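Local coordinates for putative hydroxymethylglutaryl-CoA synthase (Streptococcus mutans, PDB 3SQZ), which probably acts as a hydroxymethylglutaryl-CoA synthase, condensing acetyl-CoA with acetoacetyl-CoA to give HMG-CoA, at residues 267-270 and 271-275; 339-342 and 343-347; 254-258 and 259-263. One frame throughout, in Å; residues are numbered along the deposited sequence. Where two conformers were deposited one is given.

Contact 1. Residues 267-270 and 271-275. With COA (coenzyme A), chain D.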
ATOM      1  N   HIS A 267       8.357   4.348   0.095  1.00 11.03           N
ATOM      2  CA  HIS A 267       7.367   3.958  -0.883  0.58 11.47           C
ATOM      3  C   HIS A 267       7.986   2.893  -1.806  1.00 11.62           C
ATOM      4  O   HIS A 267       9.172   3.008  -2.158  1.00 12.73           O
ATOM      5  CB  HIS A 267       6.932   5.197  -1.664  0.58 12.71           C
ATOM      6  CG  HIS A 267       6.081   4.883  -2.845  0.58 12.23           C
ATOM      7  ND1 HIS A 267       4.992   4.044  -2.765  0.58 12.35           N
ATOM      8  CD2 HIS A 267       6.172   5.270  -4.137  0.58 12.76           C
ATOM      9  CE1 HIS A 267       4.449   3.926  -3.963  0.58 10.94           C
ATOM     10  NE2 HIS A 267       5.143   4.662  -4.812  0.58 12.23           N
ATOM     11  N   LEU A 268       7.200   1.895  -2.207  1.00 11.45           N
ATOM     12  CA  LEU A 268       7.720   0.685  -2.854  1.00 13.38           C
ATOM     13  C   LEU A 268       7.016   0.311  -4.164  1.00 12.80           C
ATOM     14  O   LEU A 268       6.352  -0.721  -4.260  1.00 13.47           O
ATOM     15  CB  LEU A 268       7.649  -0.496  -1.870  1.00 14.30           C
ATOM     16  CG  LEU A 268       8.883  -0.699  -0.998  1.00 14.72           C
ATOM     17  CD1 LEU A 268       8.577  -1.584   0.195  1.00 15.22           C
ATOM     18  CD2 LEU A 268       9.979  -1.307  -1.847  1.00 15.78           C
ATOM     19  N   PRO A 269       7.169   1.144  -5.196  1.00 13.16           N
ATOM     20  CA  PRO A 269       6.608   0.757  -6.498  1.00 14.04           C
ATOM     21  C   PRO A 269       7.377  -0.418  -7.097  1.00 13.87           C
ATOM     22  O   PRO A 269       6.812  -1.214  -7.837  1.00 15.47           O
ATOM     23  CB  PRO A 269       6.775   2.021  -7.345  1.00 15.29           C
ATOM     24  CG  PRO A 269       7.917   2.745  -6.716  1.00 15.08           C
ATOM     25  CD  PRO A 269       7.870   2.436  -5.242  1.00 14.04           C
ATOM     26  N   PHE A 270       8.663  -0.497  -6.775  1.00 12.54           N
ATOM     27  CA  PHE A 270       9.494  -1.671  -7.022  1.00 12.69           C
ATOM     28  C   PHE A 270      10.700  -1.533  -6.088  1.00 12.20           C
ATOM     29  O   PHE A 270      11.108  -0.419  -5.771  1.00 12.02           O
ATOM     30  CB  PHE A 270       9.879  -1.824  -8.502  1.00 13.67           C
ATOM     31  CG  PHE A 270      10.568  -0.620  -9.110  1.00 13.60           C
ATOM     32  CD1 PHE A 270      11.942  -0.618  -9.329  1.00 14.42           C
ATOM     33  CD2 PHE A 270       9.836   0.497  -9.503  1.00 14.42           C
ATOM     34  CE1 PHE A 270      12.571   0.474  -9.914  1.00 16.03           C
ATOM     35  CE2 PHE A 270      10.461   1.595 -10.078  1.00 16.03           C
ATOM     36  CZ  PHE A 270      11.828   1.579 -10.288  1.00 16.75           C
ATOM     37  N   PRO A 271      11.249  -2.657  -5.603  1.00 12.06           N
ATOM     38  CA  PRO A 271      12.242  -2.512  -4.532  1.00 12.71           C
ATOM     39  C   PRO A 271      13.532  -1.798  -4.931  1.00 11.67           C
ATOM     40  O   PRO A 271      14.128  -1.157  -4.071  1.00 12.24           O
ATOM     41  CB  PRO A 271      12.502  -3.956  -4.094  1.00 13.87           C
ATOM     42  CG  PRO A 271      11.224  -4.659  -4.409  1.00 14.31           C
ATOM     43  CD  PRO A 271      10.773  -4.045  -5.714  1.00 12.83           C
ATOM     44  N   LYS A 272      13.954  -1.875  -6.191  1.00 11.59           N
ATOM     45  CA  LYS A 272      15.143  -1.130  -6.602  1.00 12.33           C
ATOM     46  C   LYS A 272      15.013   0.381  -6.351  1.00 12.02           C
ATOM     47  O   LYS A 272      15.986   1.025  -5.950  1.00 12.41           O
ATOM     48  CB  LYS A 272      15.502  -1.417  -8.063  1.00 13.29           C
ATOM     49  CG  LYS A 272      16.608  -0.529  -8.634  1.00 14.85           C
ATOM     50  CD  LYS A 272      17.964  -0.752  -7.961  1.00 16.53           C
ATOM     51  CE  LYS A 272      18.598  -2.081  -8.353  1.00 18.37           C
ATOM     52  NZ  LYS A 272      18.898  -2.174  -9.812  1.00 19.04           N
ATOM     53  N   LEU A 273      13.829   0.954  -6.573  1.00 11.95           N
ATOM     54  CA  LEU A 273      13.665   2.388  -6.329  1.00 12.28           C
ATOM     55  C   LEU A 273      13.849   2.717  -4.850  1.00 11.68           C
ATOM     56  O   LEU A 273      14.496   3.701  -4.502  1.00 11.95           O
ATOM     57  CB  LEU A 273      12.316   2.896  -6.841  1.00 13.70           C
ATOM     58  CG  LEU A 273      12.124   4.410  -6.703  1.00 15.24           C
ATOM     59  CD1 LEU A 273      13.235   5.162  -7.424  1.00 16.14           C
ATOM     60  CD2 LEU A 273      10.765   4.833  -7.243  1.00 17.86           C
ATOM     61  N   ALA A 274      13.287   1.879  -3.984  1.00 11.59           N
ATOM     62  CA  ALA A 274      13.443   2.077  -2.553  1.00 11.59           C
ATOM     63  C   ALA A 274      14.910   1.962  -2.144  1.00 11.07           C
ATOM     64  O   ALA A 274      15.378   2.695  -1.277  1.00 11.96           O
ATOM     65  CB  ALA A 274      12.597   1.095  -1.780  1.00 12.52           C
ATOM     66  N   LEU A 275      15.638   1.028  -2.759  1.00 11.35           N
ATOM     67  CA  LEU A 275      17.071   0.892  -2.496  1.00 11.43           C
ATOM     68  C   LEU A 275      17.832   2.159  -2.902  1.00 11.94           C
ATOM     69  O   LEU A 275      18.731   2.611  -2.195  1.00 12.41           O
ATOM     70  CB  LEU A 275      17.635  -0.337  -3.213  1.00 12.42           C
ATOM     71  CG  LEU A 275      19.146  -0.555  -3.095  1.00 13.48           C
ATOM     72  CD1 LEU A 275      19.579  -0.732  -1.641  1.00 14.02           C
ATOM     73  CD2 LEU A 275      19.560  -1.752  -3.942  1.00 14.89           C
TER
HETATM   74  N1A COA D 601      20.646  -7.440 -15.437  1.00 29.70           N
HETATM   75  C2A COA D 601      20.504  -6.635 -14.363  1.00 28.91           C
HETATM   76  N3A COA D 601      19.820  -5.438 -14.478  1.00 28.18           N
HETATM   77  C4A COA D 601      19.290  -5.081 -15.680  1.00 28.01           C
HETATM   78  C5A COA D 601      19.433  -5.906 -16.795  1.00 28.84           C
HETATM   79  C6A COA D 601      20.098  -7.068 -16.682  1.00 29.44           C
HETATM   80  N6A COA D 601      20.247  -7.930 -17.818  1.00 30.16           N
HETATM   81  N7A COA D 601      18.810  -5.308 -17.860  1.00 28.97           N
HETATM   82  C8A COA D 601      18.293  -4.147 -17.446  1.00 28.40           C
HETATM   83  N9A COA D 601      18.623  -4.013 -16.074  1.00 27.21           N
HETATM   84  C1B COA D 601      18.141  -2.970 -15.180  1.00 26.40           C
HETATM   85  C2B COA D 601      18.809  -1.581 -14.982  1.00 25.82           C
HETATM   86  O2B COA D 601      20.073  -1.186 -15.269  1.00 26.13           O
HETATM   87  C3B COA D 601      17.906  -0.978 -13.920  1.00 24.61           C
HETATM   88  O3B COA D 601      18.284  -0.619 -12.650  1.00 23.42           O
HETATM   89  P3B COA D 601      19.102   0.659 -12.357  1.00 22.41           P
HETATM   90  O7A COA D 601      18.147   1.906 -12.457  1.00 23.47           O
HETATM   91  O8A COA D 601      19.605   0.464 -10.892  1.00 23.62           O
HETATM   92  O9A COA D 601      20.249   0.770 -13.327  1.00 24.25           O
HETATM   93  C4B COA D 601      16.591  -1.559 -14.276  1.00 24.40           C
HETATM   94  O4B COA D 601      16.909  -2.960 -14.400  1.00 24.25           O
HETATM   95  C5B COA D 601      15.514  -0.862 -15.036  1.00 25.14           C
HETATM   96  O5B COA D 601      16.028  -0.736 -16.334  1.00 25.57           O
HETATM   97  P1A COA D 601      15.182  -0.005 -17.452  1.00 25.08           P
HETATM   98  O1A COA D 601      14.814   1.459 -16.982  1.00 26.72           O
HETATM   99  O2A COA D 601      15.963   0.017 -18.751  1.00 26.44           O
HETATM  100  O3A COA D 601      13.847  -0.861 -17.607  1.00 25.60           O
HETATM  101  P2A COA D 601      12.509  -0.332 -18.280  1.00 26.99           P
HETATM  102  O4A COA D 601      12.822   0.663 -19.458  1.00 29.13           O
HETATM  103  O5A COA D 601      11.714  -1.510 -18.793  1.00 29.47           O
HETATM  104  O6A COA D 601      11.651   0.446 -17.176  1.00 23.14           O
HETATM  105  CBP COA D 601      10.768   0.965 -14.973  1.00 21.77           C
HETATM  106  CCP COA D 601      11.719   0.143 -15.807  1.00 22.95           C
HETATM  107  CDP COA D 601      11.134   2.405 -15.099  1.00 23.25           C
HETATM  108  CEP COA D 601      10.852   0.559 -13.521  1.00 21.49           C
HETATM  109  CAP COA D 601       9.381   0.717 -15.496  1.00 20.32           C
HETATM  110  OAP COA D 601       8.920  -0.530 -15.160  1.00 19.90           O
HETATM  111  C9P COA D 601       8.394   1.793 -15.089  1.00 20.14           C
HETATM  112  O9P COA D 601       8.374   2.905 -15.609  1.00 20.57           O
HETATM  113  N8P COA D 601       7.417   1.402 -14.058  1.00 19.37           N
HETATM  114  C7P COA D 601       6.528   2.375 -13.454  1.00 19.36           C
HETATM  115  C6P COA D 601       7.219   3.331 -12.505  1.00 20.80           C
HETATM  116  C5P COA D 601       6.250   4.255 -11.765  1.00 19.98           C
HETATM  117  O5P COA D 601       5.085   3.962 -11.627  1.00 18.49           O
HETATM  118  N4P COA D 601       6.771   5.448 -11.153  1.00 20.24           N
HETATM  119  C3P COA D 601       5.885   6.301 -10.346  1.00 19.64           C
HETATM  120  C2P COA D 601       6.140   6.323  -8.865  1.00 21.71           C
HETATM  121  S1P COA D 601       7.819   6.526  -8.366  1.00 24.23           S
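Phe270 lies flat between Leu273 and coenzyme A, in the turn that leads into helix 271-279. Leu273 CB sits over one face of the ring in a CH-pi contact, 3.9 Å from the Phe270 centroid and 18° off the ring normal. The methyl CEP of the pantothenate arm covers the opposite face and comes 3.5 Å from Phe270 CZ. With chi1 at 55°, Phe270 CG stands between the backbone N and the carbonyl carbon, which folds the ring back over the first helical turn; the edge carrying CD1 borders Lys272 CB. At this N-cap residue, Phe270 O accepts a weak, bent bond from Leu273 N (3.2 Å, 131° at the hydrogen).

The rest of the tight part is apolar. Pro269 CG meets Leu273 CD2 at 3.6 Å, the two side chains crossing nearly at right angles, and the same methyl lies 3.6 Å from S1P, the thiol sulfur of coenzyme A. Leu268 CD2 touches Ala274 CB at 3.6 Å. On the more open side, the Lys272 chain bends at three successive torsions and curls toward the ribose 3'-phosphate. Lys272 NZ donates to O8A of that phosphate (2.9 Å) and weakly to the ester oxygen O3B, and it also bonds to Gly70 O, so several acceptors share the ammonium group.

The chain enters from edge strand 263-266, and His267, the predicted proton donor/acceptor, opens the turn. Leu268 and Ala274 rest on Ile302 and Phe298 of helix 288-302, whereas Leu273 packs on Thr236 and Tyr239 of helix 232-254.

Contact 2. Residues 339-342 and 343-347. With COA (coenzyme A), chain D.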
ATOM      1  N   PHE A 339       9.138   7.546   4.479  1.00  9.84           N
ATOM      2  CA  PHE A 339       9.120   8.461   3.345  1.00 10.57           C
ATOM      3  C   PHE A 339       8.027   8.066   2.382  1.00 10.61           C
ATOM      4  O   PHE A 339       8.117   7.028   1.713  1.00 12.40           O
ATOM      5  CB  PHE A 339      10.434   8.455   2.566  1.00 12.97           C
ATOM      6  CG  PHE A 339      10.328   9.165   1.228  1.00 14.16           C
ATOM      7  CD1 PHE A 339      10.165  10.546   1.174  1.00 15.27           C
ATOM      8  CD2 PHE A 339      10.372   8.463   0.033  1.00 14.56           C
ATOM      9  CE1 PHE A 339      10.063  11.214  -0.041  1.00 16.24           C
ATOM     10  CE2 PHE A 339      10.268   9.134  -1.179  1.00 16.03           C
ATOM     11  CZ  PHE A 339      10.116  10.506  -1.219  1.00 16.02           C
ATOM     12  N   SER A 340       6.995   8.891   2.319  1.00 10.41           N
ATOM     13  CA  SER A 340       5.883   8.670   1.413  1.00 10.51           C
ATOM     14  C   SER A 340       6.042   9.531   0.173  1.00 10.40           C
ATOM     15  O   SER A 340       6.464  10.679   0.261  1.00 10.82           O
ATOM     16  CB  SER A 340       4.573   9.005   2.131  1.00 10.69           C
ATOM     17  OG  SER A 340       3.441   8.798   1.303  1.00 11.95           O
ATOM     18  N   TYR A 341       5.731   8.952  -0.980  1.00 10.35           N
ATOM     19  CA  TYR A 341       5.737   9.669  -2.246  1.00 10.45           C
ATOM     20  C   TYR A 341       4.473   9.352  -3.017  1.00 10.10           C
ATOM     21  O   TYR A 341       3.941   8.238  -2.951  1.00 11.95           O
ATOM     22  CB  TYR A 341       6.952   9.267  -3.096  1.00 11.45           C
ATOM     23  CG  TYR A 341       7.078   9.979  -4.446  1.00 10.97           C
ATOM     24  CD1 TYR A 341       7.635  11.250  -4.534  1.00 12.44           C
ATOM     25  CD2 TYR A 341       6.653   9.374  -5.625  1.00 12.15           C
ATOM     26  CE1 TYR A 341       7.763  11.897  -5.750  1.00 12.04           C
ATOM     27  CE2 TYR A 341       6.778  10.016  -6.860  1.00 12.74           C
ATOM     28  CZ  TYR A 341       7.326  11.283  -6.913  1.00 12.79           C
ATOM     29  OH  TYR A 341       7.460  11.953  -8.113  1.00 13.42           O
ATOM     30  N   GLY A 342       3.997  10.345  -3.750  1.00  9.17           N
ATOM     31  CA  GLY A 342       2.980  10.142  -4.760  1.00  9.49           C
ATOM     32  C   GLY A 342       3.363  10.966  -5.969  1.00  9.81           C
ATOM     33  O   GLY A 342       3.770  12.118  -5.845  1.00 10.15           O
ATOM     34  N   SER A 343       3.228  10.383  -7.147  1.00  9.88           N
ATOM     35  CA  SER A 343       3.506  11.097  -8.382  0.70 10.34           C
ATOM     36  C   SER A 343       2.623  12.323  -8.555  1.00 10.20           C
ATOM     37  O   SER A 343       1.509  12.395  -8.017  1.00 10.87           O
ATOM     38  CB  SER A 343       3.342  10.153  -9.567  0.70 10.38           C
ATOM     39  OG  SER A 343       4.393   9.201  -9.600  0.70 11.24           O
ATOM     40  N   GLY A 344       3.124  13.289  -9.304  1.00 10.32           N
ATOM     41  CA  GLY A 344       2.336  14.457  -9.610  1.00 10.89           C
ATOM     42  C   GLY A 344       2.711  15.823  -9.050  1.00 10.10           C
ATOM     43  O   GLY A 344       2.360  16.798  -9.703  1.00 10.45           O
ATOM     44  N   ALA A 345       3.374  15.982  -7.894  1.00 10.34           N
ATOM     45  CA  ALA A 345       3.870  14.981  -6.957  1.00  9.91           C
ATOM     46  C   ALA A 345       3.791  15.580  -5.554  1.00  9.55           C
ATOM     47  O   ALA A 345       3.906  16.797  -5.374  1.00 10.02           O
ATOM     48  CB  ALA A 345       5.328  14.619  -7.277  1.00 11.07           C
ATOM     49  N   VAL A 346       3.624  14.707  -4.567  1.00  9.56           N
ATOM     50  CA  VAL A 346       3.589  15.088  -3.162  1.00  9.79           C
ATOM     51  C   VAL A 346       4.411  14.072  -2.387  1.00 10.14           C
ATOM     52  O   VAL A 346       4.320  12.870  -2.650  1.00 11.15           O
ATOM     53  CB  VAL A 346       2.136  15.105  -2.618  1.00 10.60           C
ATOM     54  CG1 VAL A 346       2.101  15.453  -1.133  1.00 11.76           C
ATOM     55  CG2 VAL A 346       1.279  16.076  -3.424  1.00 11.29           C
ATOM     56  N   ALA A 347       5.226  14.555  -1.454  1.00 10.30           N
ATOM     57  CA  ALA A 347       6.009  13.678  -0.594  1.00 11.08           C
ATOM     58  C   ALA A 347       5.816  14.082   0.852  1.00 10.32           C
ATOM     59  O   ALA A 347       5.492  15.232   1.138  1.00 10.88           O
ATOM     60  CB  ALA A 347       7.481  13.739  -0.960  1.00 13.69           C
TER
HETATM   61  N1A COA D 601      20.646  -7.440 -15.437  1.00 29.70           N
HETATM   62  C2A COA D 601      20.504  -6.635 -14.363  1.00 28.91           C
HETATM   63  N3A COA D 601      19.820  -5.438 -14.478  1.00 28.18           N
HETATM   64  C4A COA D 601      19.290  -5.081 -15.680  1.00 28.01           C
HETATM   65  C5A COA D 601      19.433  -5.906 -16.795  1.00 28.84           C
HETATM   66  C6A COA D 601      20.098  -7.068 -16.682  1.00 29.44           C
HETATM   67  N6A COA D 601      20.247  -7.930 -17.818  1.00 30.16           N
HETATM   68  N7A COA D 601      18.810  -5.308 -17.860  1.00 28.97           N
HETATM   69  C8A COA D 601      18.293  -4.147 -17.446  1.00 28.40           C
HETATM   70  N9A COA D 601      18.623  -4.013 -16.074  1.00 27.21           N
HETATM   71  C1B COA D 601      18.141  -2.970 -15.180  1.00 26.40           C
HETATM   72  C2B COA D 601      18.809  -1.581 -14.982  1.00 25.82           C
HETATM   73  O2B COA D 601      20.073  -1.186 -15.269  1.00 26.13           O
HETATM   74  C3B COA D 601      17.906  -0.978 -13.920  1.00 24.61           C
HETATM   75  O3B COA D 601      18.284  -0.619 -12.650  1.00 23.42           O
HETATM   76  P3B COA D 601      19.102   0.659 -12.357  1.00 22.41           P
HETATM   77  O7A COA D 601      18.147   1.906 -12.457  1.00 23.47           O
HETATM   78  O8A COA D 601      19.605   0.464 -10.892  1.00 23.62           O
HETATM   79  O9A COA D 601      20.249   0.770 -13.327  1.00 24.25           O
HETATM   80  C4B COA D 601      16.591  -1.559 -14.276  1.00 24.40           C
HETATM   81  O4B COA D 601      16.909  -2.960 -14.400  1.00 24.25           O
HETATM   82  C5B COA D 601      15.514  -0.862 -15.036  1.00 25.14           C
HETATM   83  O5B COA D 601      16.028  -0.736 -16.334  1.00 25.57           O
HETATM   84  P1A COA D 601      15.182  -0.005 -17.452  1.00 25.08           P
HETATM   85  O1A COA D 601      14.814   1.459 -16.982  1.00 26.72           O
HETATM   86  O2A COA D 601      15.963   0.017 -18.751  1.00 26.44           O
HETATM   87  O3A COA D 601      13.847  -0.861 -17.607  1.00 25.60           O
HETATM   88  P2A COA D 601      12.509  -0.332 -18.280  1.00 26.99           P
HETATM   89  O4A COA D 601      12.822   0.663 -19.458  1.00 29.13           O
HETATM   90  O5A COA D 601      11.714  -1.510 -18.793  1.00 29.47           O
HETATM   91  O6A COA D 601      11.651   0.446 -17.176  1.00 23.14           O
HETATM   92  CBP COA D 601      10.768   0.965 -14.973  1.00 21.77           C
HETATM   93  CCP COA D 601      11.719   0.143 -15.807  1.00 22.95           C
HETATM   94  CDP COA D 601      11.134   2.405 -15.099  1.00 23.25           C
HETATM   95  CEP COA D 601      10.852   0.559 -13.521  1.00 21.49           C
HETATM   96  CAP COA D 601       9.381   0.717 -15.496  1.00 20.32           C
HETATM   97  OAP COA D 601       8.920  -0.530 -15.160  1.00 19.90           O
HETATM   98  C9P COA D 601       8.394   1.793 -15.089  1.00 20.14           C
HETATM   99  O9P COA D 601       8.374   2.905 -15.609  1.00 20.57           O
HETATM  100  N8P COA D 601       7.417   1.402 -14.058  1.00 19.37           N
HETATM  101  C7P COA D 601       6.528   2.375 -13.454  1.00 19.36           C
HETATM  102  C6P COA D 601       7.219   3.331 -12.505  1.00 20.80           C
HETATM  103  C5P COA D 601       6.250   4.255 -11.765  1.00 19.98           C
HETATM  104  O5P COA D 601       5.085   3.962 -11.627  1.00 18.49           O
HETATM  105  N4P COA D 601       6.771   5.448 -11.153  1.00 20.24           N
HETATM  106  C3P COA D 601       5.885   6.301 -10.346  1.00 19.64           C
HETATM  107  C2P COA D 601       6.140   6.323  -8.865  1.00 21.71           C
HETATM  108  S1P COA D 601       7.819   6.526  -8.366  1.00 24.23           S
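Gly342 and Val346 form a hydrogen-bonded antiparallel pair that closes a tight hairpin. Gly342 N donates to Val346 O at 2.8 Å, and Val346 N returns to Gly342 O at 2.9 Å. Gly342 O also receives a CA-H...O contact from Ala345 CA (3.1 Å), and Ala347 CA makes another to Ser340 O (3.2 Å) beside the non-hydrogen-bonded pair Tyr341-Ala347. The turn, Ser343 to Ala345, has a cis peptide before Ala345 and a positive phi (112°) at Gly344.

Around this backbone core the side chains pack closely. Tyr341 CG is anti to the backbone N (chi1 -179°), and the ring reaches along the turn: its OH lies 3.5 Å from Ala345 CB and its CE2 is 3.6 Å from Ser343 N. Asp218 OD1 bonds to both Tyr341 OH and Ser343 OG, tying the two side chains to one carboxylate oxygen. Farther down the hairpin, Phe339 CE1 leans on Ala347 CB at 3.7 Å.

Coenzyme A approaches the turn with its thiol arm; Ser343 OG lies 3.3 Å from C3P. Ser343 N donates to the sulfinate of the oxidised cysteine at position 145, the predicted acyl-thioester site, consistent with the oxyanion-hole role of this amide in related synthases. Such a hairpin, with its turn beside the predicted catalytic cysteine, belongs to the thiolase fold.

Contact 3. Residues 254-258 and 259-263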
ATOM      1  N   PHE A 254      13.319  19.658  12.744  1.00 16.37           N
ATOM      2  CA  PHE A 254      13.010  18.796  13.882  1.00 16.58           C
ATOM      3  C   PHE A 254      14.212  18.285  14.664  1.00 17.89           C
ATOM      4  O   PHE A 254      14.054  17.533  15.625  1.00 18.92           O
ATOM      5  CB  PHE A 254      12.109  17.644  13.442  1.00 16.78           C
ATOM      6  CG  PHE A 254      10.817  18.107  12.847  1.00 15.80           C
ATOM      7  CD1 PHE A 254       9.964  18.912  13.585  1.00 16.55           C
ATOM      8  CD2 PHE A 254      10.460  17.761  11.553  1.00 15.31           C
ATOM      9  CE1 PHE A 254       8.770  19.356  13.050  1.00 17.33           C
ATOM     10  CE2 PHE A 254       9.264  18.208  11.010  1.00 15.37           C
ATOM     11  CZ  PHE A 254       8.417  19.002  11.762  1.00 16.61           C
ATOM     12  N   ASP A 255      15.400  18.717  14.259  1.00 18.11           N
ATOM     13  CA  ASP A 255      16.633  18.378  14.969  1.00 18.58           C
ATOM     14  C   ASP A 255      16.812  16.871  15.138  1.00 17.76           C
ATOM     15  O   ASP A 255      16.995  16.372  16.250  1.00 19.15           O
ATOM     16  CB  ASP A 255      16.687  19.076  16.329  1.00 21.72           C
ATOM     17  CG  ASP A 255      18.033  18.922  17.010  1.00 25.26           C
ATOM     18  OD1 ASP A 255      19.051  18.784  16.297  1.00 26.47           O
ATOM     19  OD2 ASP A 255      18.070  18.939  18.259  1.00 27.90           O
ATOM     20  N   VAL A 256      16.771  16.154  14.024  1.00 16.50           N
ATOM     21  CA  VAL A 256      17.024  14.725  14.031  1.00 15.82           C
ATOM     22  C   VAL A 256      18.032  14.375  12.955  1.00 15.52           C
ATOM     23  O   VAL A 256      18.344  15.188  12.076  1.00 16.81           O
ATOM     24  CB  VAL A 256      15.742  13.904  13.792  1.00 17.81           C
ATOM     25  CG1 VAL A 256      14.740  14.143  14.913  1.00 19.81           C
ATOM     26  CG2 VAL A 256      15.145  14.233  12.428  1.00 19.09           C
ATOM     27  N   SER A 257      18.541  13.154  13.047  1.00 15.19           N
ATOM     28  CA  SER A 257      19.380  12.646  11.982  0.58 16.29           C
ATOM     29  C   SER A 257      19.144  11.162  11.823  1.00 14.39           C
ATOM     30  O   SER A 257      18.320  10.571  12.525  1.00 14.69           O
ATOM     31  CB  SER A 257      20.848  12.933  12.256  0.58 18.21           C
ATOM     32  OG  SER A 257      21.311  12.092  13.288  0.58 18.18           O
ATOM     33  N   LEU A 258      19.827  10.576  10.850  1.00 14.58           N
ATOM     34  CA  LEU A 258      19.644   9.172  10.534  1.00 16.39           C
ATOM     35  C   LEU A 258      19.808   8.315  11.786  1.00 17.69           C
ATOM     36  O   LEU A 258      19.081   7.341  11.976  1.00 18.91           O
ATOM     37  CB  LEU A 258      20.656   8.743   9.466  1.00 17.86           C
ATOM     38  CG  LEU A 258      20.665   9.509   8.136  1.00 19.13           C
ATOM     39  CD1 LEU A 258      21.997   9.312   7.422  1.00 20.08           C
ATOM     40  CD2 LEU A 258      19.499   9.100   7.242  1.00 19.84           C
ATOM     41  N   THR A 259      20.749   8.690  12.646  1.00 17.59           N
ATOM     42  CA  THR A 259      21.081   7.876  13.811  1.00 19.85           C
ATOM     43  C   THR A 259      19.990   7.840  14.887  1.00 18.52           C
ATOM     44  O   THR A 259      20.076   7.058  15.835  1.00 20.49           O
ATOM     45  CB  THR A 259      22.425   8.311  14.440  1.00 24.07           C
ATOM     46  OG1 THR A 259      22.394   9.716  14.703  1.00 26.24           O
ATOM     47  CG2 THR A 259      23.596   7.999  13.504  1.00 26.10           C
ATOM     48  N   ASP A 260      18.960   8.669  14.743  1.00 15.39           N
ATOM     49  CA  ASP A 260      17.843   8.625  15.687  1.00 14.95           C
ATOM     50  C   ASP A 260      16.875   7.484  15.396  1.00 13.75           C
ATOM     51  O   ASP A 260      15.995   7.184  16.201  1.00 14.89           O
ATOM     52  CB  ASP A 260      17.101   9.959  15.692  1.00 16.14           C
ATOM     53  CG  ASP A 260      17.937  11.075  16.274  1.00 17.95           C
ATOM     54  OD1 ASP A 260      18.535  10.861  17.349  1.00 20.92           O
ATOM     55  OD2 ASP A 260      18.019  12.155  15.656  1.00 18.34           O
ATOM     56  N   PHE A 261      17.062   6.827  14.255  1.00 13.19           N
ATOM     57  CA  PHE A 261      16.102   5.838  13.782  1.00 13.08           C
ATOM     58  C   PHE A 261      16.714   4.456  13.661  1.00 13.52           C
ATOM     59  O   PHE A 261      17.893   4.314  13.347  1.00 16.49           O
ATOM     60  CB  PHE A 261      15.514   6.309  12.454  1.00 13.77           C
ATOM     61  CG  PHE A 261      14.846   7.638  12.566  1.00 13.27           C
ATOM     62  CD1 PHE A 261      13.574   7.730  13.104  1.00 13.14           C
ATOM     63  CD2 PHE A 261      15.507   8.804  12.214  1.00 13.92           C
ATOM     64  CE1 PHE A 261      12.958   8.954  13.256  1.00 14.26           C
ATOM     65  CE2 PHE A 261      14.894  10.033  12.362  1.00 14.52           C
ATOM     66  CZ  PHE A 261      13.622  10.106  12.885  1.00 14.35           C
ATOM     67  N   ALA A 262      15.898   3.439  13.918  1.00 11.73           N
ATOM     68  CA  ALA A 262      16.330   2.055  13.809  1.00 11.78           C
ATOM     69  C   ALA A 262      16.049   1.488  12.423  1.00 11.75           C
ATOM     70  O   ALA A 262      16.608   0.457  12.056  1.00 12.27           O
ATOM     71  CB  ALA A 262      15.639   1.214  14.867  1.00 12.98           C
ATOM     72  N   ALA A 263      15.175   2.153  11.667  1.00 10.98           N
ATOM     73  CA  ALA A 263      14.787   1.706  10.334  1.00 11.30           C
ATOM     74  C   ALA A 263      14.201   2.878   9.568  1.00 10.90           C
ATOM     75  O   ALA A 263      13.609   3.797  10.160  1.00 11.63           O
ATOM     76  CB  ALA A 263      13.771   0.580  10.416  1.00 11.55           C
TER
HETATM   77  O   HOH W   1      20.428  13.561  15.855  1.00 35.68           O
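Asp260 doubles back on Ser257, and backbone and carboxylate bonds together hold this short stretch in a tight coil. The backbone bonds come in succession: Asp260 N donates to Ser257 O at 3.0 Å, and Phe261 N to Leu258 O at 3.1 Å. Each spans three residues.

The side-chain bonds brace the start of the coil. Asp260 CG is anti to its own carbonyl carbon (chi1 -68°), and this turns the carboxylate back over the preceding residues. Asp260 OD2 then accepts from Ser257 N at 2.8 Å; the bond is fairly straight (158°), reaching the oxygen on its anti side and 29° out of the carboxylate plane. Val256 CB lies beside the same oxygen in van der Waals contact, 3.4 Å from Asp260 OD2. Ser257 OG and Thr259 OG1 lie 3.0 Å apart, close enough for a hydrogen bond. A water donates to Asp260 OD2 (2.8 Å) and, in the conformer given here, bridges to Ser257 OG on the outer side of the coil.

Apolar packing is lighter. Val256 CG2 comes within 4.2 Å of Phe261 CE2, at the ring edge. Phe261 and Leu258 are buried, both against Trp247 of helix 232-254; Phe261 also packs on Lys335 and Ala337 of strand 335-342.

Two successive i+3 to i bonds make the shortest 3-10 helix, residues 258-260. Here it forms part of the helix-to-strand connection between helix 232-254 and edge strand 263-266, at the periphery of the thiolase fold and away from the coenzyme A pocket.

Overall arrangement
The three contacts follow one another along the chain in the order 3, 1, 2. Contact 3 leads straight into strand 263-266, whose far end opens contact 1; strand 335-342 lies beside that strand and carries the first half of contact 2. Contacts 1 and 2, with centres about 13 Å apart, are joined by a probable hydrogen bond from His267 N to Phe339 O (3.1 Å). Both border coenzyme A: contact 1 follows it from thiol to ribose phosphate, whereas contact 2 meets only the thiol end. Contact 3 stands apart, its centre about 21 Å from each of the others, and its nearest atoms are about 8 Å from contact 2.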